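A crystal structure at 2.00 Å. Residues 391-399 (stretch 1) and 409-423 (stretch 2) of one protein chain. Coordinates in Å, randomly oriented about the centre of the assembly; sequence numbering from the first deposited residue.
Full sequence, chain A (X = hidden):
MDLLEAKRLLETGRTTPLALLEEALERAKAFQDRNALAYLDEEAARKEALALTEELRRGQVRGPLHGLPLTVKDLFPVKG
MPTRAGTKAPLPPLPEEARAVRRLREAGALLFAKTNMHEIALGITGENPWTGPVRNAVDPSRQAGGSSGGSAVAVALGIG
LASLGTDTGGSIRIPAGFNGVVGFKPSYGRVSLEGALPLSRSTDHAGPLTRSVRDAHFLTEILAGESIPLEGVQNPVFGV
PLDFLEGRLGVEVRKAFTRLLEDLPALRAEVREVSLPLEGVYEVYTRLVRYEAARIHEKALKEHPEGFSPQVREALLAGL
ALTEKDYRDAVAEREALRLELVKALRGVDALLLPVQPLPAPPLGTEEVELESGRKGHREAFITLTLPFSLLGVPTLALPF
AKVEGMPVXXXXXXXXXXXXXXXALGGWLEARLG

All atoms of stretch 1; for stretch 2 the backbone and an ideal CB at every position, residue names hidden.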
# COMPACT_ATOMS: atom_id res chain seq x y z
N LEU A 391 -0.61 6.26 -3.77
CA LEU A 391 -0.02 4.98 -3.38
C LEU A 391 1.33 5.06 -2.66
O LEU A 391 1.91 4.04 -2.31
CB LEU A 391 0.08 4.07 -4.62
CG LEU A 391 -1.29 3.74 -5.24
CD1 LEU A 391 -1.13 2.92 -6.52
CD2 LEU A 391 -2.11 2.94 -4.22
N GLY A 392 1.83 6.28 -2.46
CA GLY A 392 3.07 6.49 -1.72
C GLY A 392 4.44 6.15 -2.30
O GLY A 392 5.42 6.13 -1.54
N VAL A 393 4.54 5.92 -3.60
CA VAL A 393 5.82 5.57 -4.21
C VAL A 393 6.67 6.79 -4.56
O VAL A 393 6.15 7.85 -4.90
CB VAL A 393 5.62 4.70 -5.47
CG1 VAL A 393 4.93 3.40 -5.08
CG2 VAL A 393 4.78 5.44 -6.50
N PRO A 394 8.01 6.65 -4.48
CA PRO A 394 8.92 7.75 -4.79
C PRO A 394 8.79 8.22 -6.23
O PRO A 394 8.88 7.42 -7.16
CB PRO A 394 10.30 7.16 -4.48
CG PRO A 394 10.11 5.70 -4.78
CD PRO A 394 8.75 5.41 -4.17
N THR A 395 8.57 9.52 -6.41
CA THR A 395 8.40 10.07 -7.75
C THR A 395 9.14 11.39 -7.92
O THR A 395 8.97 12.33 -7.13
CB THR A 395 6.91 10.29 -8.05
OG1 THR A 395 6.19 9.09 -7.74
CG2 THR A 395 6.72 10.62 -9.53
N LEU A 396 9.97 11.46 -8.95
CA LEU A 396 10.75 12.65 -9.24
C LEU A 396 10.16 13.41 -10.43
O LEU A 396 9.67 12.81 -11.38
CB LEU A 396 12.18 12.25 -9.59
CG LEU A 396 13.13 13.37 -10.02
CD1 LEU A 396 13.45 14.24 -8.80
CD2 LEU A 396 14.42 12.78 -10.58
N ALA A 397 10.19 14.74 -10.35
CA ALA A 397 9.73 15.57 -11.47
C ALA A 397 10.94 16.42 -11.86
O ALA A 397 11.54 17.07 -11.01
CB ALA A 397 8.56 16.47 -11.05
N LEU A 398 11.32 16.36 -13.13
CA LEU A 398 12.44 17.16 -13.64
C LEU A 398 12.12 17.66 -15.04
O LEU A 398 11.39 17.00 -15.79
CB LEU A 398 13.75 16.35 -13.66
CG LEU A 398 13.80 14.87 -14.08
CD1 LEU A 398 12.83 14.56 -15.19
CD2 LEU A 398 15.24 14.56 -14.51
N PRO A 399 12.65 18.83 -15.42
CA PRO A 399 12.41 19.41 -16.75
C PRO A 399 12.89 18.53 -17.88
O PRO A 399 13.97 17.96 -17.81
CB PRO A 399 13.18 20.73 -16.70
CG PRO A 399 13.24 21.05 -15.24
CD PRO A 399 13.52 19.71 -14.62
N UNK A 409 7.53 19.29 -17.38
CA UNK A 409 8.27 18.31 -16.61
C UNK A 409 8.01 16.85 -16.90
O UNK A 409 7.00 16.48 -17.51
CB UNK A 409 7.99 18.55 -15.13
N UNK A 410 8.95 16.01 -16.47
CA UNK A 410 8.87 14.56 -16.65
C UNK A 410 8.84 13.86 -15.30
O UNK A 410 9.55 14.26 -14.37
CB UNK A 410 10.05 14.05 -17.48
N UNK A 411 8.02 12.82 -15.19
CA UNK A 411 7.94 12.06 -13.95
C UNK A 411 8.72 10.76 -14.08
O UNK A 411 8.63 10.08 -15.09
CB UNK A 411 6.48 11.77 -13.58
N UNK A 412 9.48 10.45 -13.03
CA UNK A 412 10.25 9.22 -12.96
C UNK A 412 9.66 8.54 -11.72
O UNK A 412 9.83 9.04 -10.61
CB UNK A 412 11.76 9.45 -12.87
N UNK A 413 8.97 7.43 -11.92
CA UNK A 413 8.30 6.70 -10.84
C UNK A 413 8.98 5.39 -10.47
O UNK A 413 9.18 4.53 -11.33
CB UNK A 413 6.85 6.41 -11.24
N UNK A 414 9.31 5.21 -9.20
CA UNK A 414 9.95 3.98 -8.76
C UNK A 414 9.11 3.17 -7.79
O UNK A 414 8.03 3.61 -7.38
CB UNK A 414 11.30 4.31 -8.11
N UNK A 415 9.60 1.99 -7.42
CA UNK A 415 8.91 1.13 -6.47
C UNK A 415 8.99 1.74 -5.08
O UNK A 415 9.88 2.54 -4.80
CB UNK A 415 9.50 -0.28 -6.48
N UNK A 416 8.07 1.34 -4.22
CA UNK A 416 8.00 1.83 -2.85
C UNK A 416 9.36 1.64 -2.18
O UNK A 416 9.96 0.56 -2.26
CB UNK A 416 6.90 1.11 -2.07
N UNK A 417 9.87 2.69 -1.54
CA UNK A 417 11.15 2.61 -0.86
C UNK A 417 12.38 2.73 -1.75
O UNK A 417 13.50 2.78 -1.25
CB UNK A 417 11.22 1.28 -0.10
N UNK A 418 12.20 2.80 -3.06
CA UNK A 418 13.36 2.91 -3.94
C UNK A 418 13.73 4.33 -4.35
O UNK A 418 14.01 4.60 -5.52
CB UNK A 418 13.11 2.09 -5.20
N UNK A 419 13.74 5.22 -3.36
CA UNK A 419 14.06 6.63 -3.57
C UNK A 419 15.43 6.81 -4.20
O UNK A 419 15.61 7.66 -5.07
CB UNK A 419 14.00 7.39 -2.24
N UNK A 420 16.40 6.03 -3.74
CA UNK A 420 17.75 6.13 -4.27
C UNK A 420 17.82 5.79 -5.74
O UNK A 420 18.52 6.45 -6.51
CB UNK A 420 18.69 5.21 -3.49
N UNK A 421 17.09 4.75 -6.14
CA UNK A 421 17.07 4.32 -7.53
C UNK A 421 16.43 5.39 -8.40
O UNK A 421 16.89 5.67 -9.51
CB UNK A 421 16.32 2.99 -7.68
N UNK A 422 15.35 5.99 -7.91
CA UNK A 422 14.67 7.04 -8.65
C UNK A 422 15.59 8.23 -8.85
O UNK A 422 15.70 8.76 -9.96
CB UNK A 422 13.39 7.47 -7.93
N UNK A 423 16.25 8.64 -7.78
CA UNK A 423 17.16 9.78 -7.84
C UNK A 423 18.34 9.50 -8.77
O UNK A 423 18.80 10.39 -9.49
CB UNK A 423 17.67 10.13 -6.44

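Position 409 lies opposite P399 within an antiparallel strand pair. Its CA-to-CB bond points sideways, the ideal CB standing 3.8 Å from L398 O, and its extended backbone would accept many residues; it is G409.

At 410, paired with L398, the ideal CB lies 3.6 Å from L398 CD1, so an apolar side chain suits. L410 packs against that carbon, while L410 N donates to L398 O (2.7 Å) and L398 N to L410 O (3.0 Å), bonds any residue but proline could make.

Position 411 points to the other face, that of T395 and A397, with its ideal CB 4.2 Å from T395 CG2. Medium or long side chains, polar or apolar, are plausible. Q411 occupies it, and Q411 CA approaches L396 O at 3.2 Å in a CA-H...O contact.

Position 412 returns to the face of L396 and L398, which offer aliphatic carbon; a beta-branched or other apolar residue fits. V412 sets its CB 4.2 Å from L396 CB and its CG2 4.4 Å from L398 CD1. Two backbone bonds, V412 N to L396 O and L396 N to V412 O (both 2.9 Å), fix the register.

At 413 the ideal CB is 4.5 Å from T395 OG1 and 5.3 Å from V393 CG2. The methyl carbons of T395 and V393 favour an aliphatic residue, though threonine would also fit. V413 places CG2 3.7 Å from T395 CG2 and CG1 3.8 Å from V393 CG2.

Position 414 has an ideal CB 3.8 Å from P394 CG, close but not prohibitive, so a small residue suits. G414 donates from N to P394 O (3.0 Å, nearly linear).

Position 415 points away, leaving the choice open; A415 begins a type II turn.

From 416 the ideal CB lies 4.3 Å from V393 CG1, and a long side chain could reach the carbonyls of L391 and G392. Y416 does so: G392 O lies over one ring face and L391 O at the edge, 3.4 Å from Y416 CE1.

Positive phi (80°) at 417 favours glycine, and G417 is found.

Position 418, the helix N-cap, would suit several polar residues; E418 sends its end away. At 419, in the first helical turn, the ideal CB is 4.3 Å from P394 CB; a small or acidic residue would suit, an acid agreeing with the helix dipole. D419 brings CG to 3.8 Å from P394 CB.

Positions 420 and 421, out of reach, hold G420 and K421.

Position 422 points toward stretch 1, calling for an aliphatic residue. V422 bridges P394 and L396, CG2 3.9 Å from P394 CG and CG1 3.7 Å from L396 CB.

Position 423 points sideways, so a longer chain, most naturally apolar, is needed to reach L396; L423 CD2 comes within 4.4 Å of L396 CD1.

Stretch 2 409-423: GLQVVGAYGEDGKVL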
# COMPACT_ATOMS: atom_id res chain seq x y z
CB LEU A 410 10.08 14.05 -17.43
CG LEU A 410 10.19 12.54 -17.67
CD1 LEU A 410 9.14 12.11 -18.71
CD2 LEU A 410 11.59 12.19 -18.17
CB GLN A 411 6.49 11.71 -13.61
CG GLN A 411 5.66 12.85 -13.07
CD GLN A 411 4.29 12.37 -12.61
OE1 GLN A 411 3.42 12.08 -13.43
NE2 GLN A 411 4.11 12.26 -11.30
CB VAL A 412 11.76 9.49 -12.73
CG1 VAL A 412 12.52 8.17 -12.69
CG2 VAL A 412 12.31 10.39 -13.85
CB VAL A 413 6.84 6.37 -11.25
CG1 VAL A 413 6.10 5.73 -10.08
CG2 VAL A 413 6.13 7.64 -11.72
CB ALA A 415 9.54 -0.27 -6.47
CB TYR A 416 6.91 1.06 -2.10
CG TYR A 416 6.24 1.83 -0.98
CD1 TYR A 416 4.94 2.31 -1.12
CD2 TYR A 416 6.91 2.08 0.21
CE1 TYR A 416 4.32 3.02 -0.08
CE2 TYR A 416 6.31 2.79 1.24
CZ TYR A 416 5.02 3.25 1.09
OH TYR A 416 4.44 3.94 2.12
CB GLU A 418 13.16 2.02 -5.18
CG GLU A 418 13.06 0.53 -4.83
CD GLU A 418 14.10 0.10 -3.78
OE1 GLU A 418 15.32 0.29 -4.02
OE2 GLU A 418 13.70 -0.42 -2.72
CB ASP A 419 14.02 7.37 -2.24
CG ASP A 419 12.70 7.22 -1.52
OD1 ASP A 419 12.10 8.26 -1.18
OD2 ASP A 419 12.27 6.06 -1.29
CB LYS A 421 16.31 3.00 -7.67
CG LYS A 421 16.37 2.36 -9.05
CD LYS A 421 15.66 1.01 -9.04
CE LYS A 421 15.79 0.29 -10.37
NZ LYS A 421 17.21 -0.01 -10.69
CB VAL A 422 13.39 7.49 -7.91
CG1 VAL A 422 12.79 8.71 -8.60
CG2 VAL A 422 12.39 6.35 -7.88
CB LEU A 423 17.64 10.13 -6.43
CG LEU A 423 16.51 10.75 -5.59
CD1 LEU A 423 16.89 10.77 -4.11
CD2 LEU A 423 16.23 12.15 -6.10
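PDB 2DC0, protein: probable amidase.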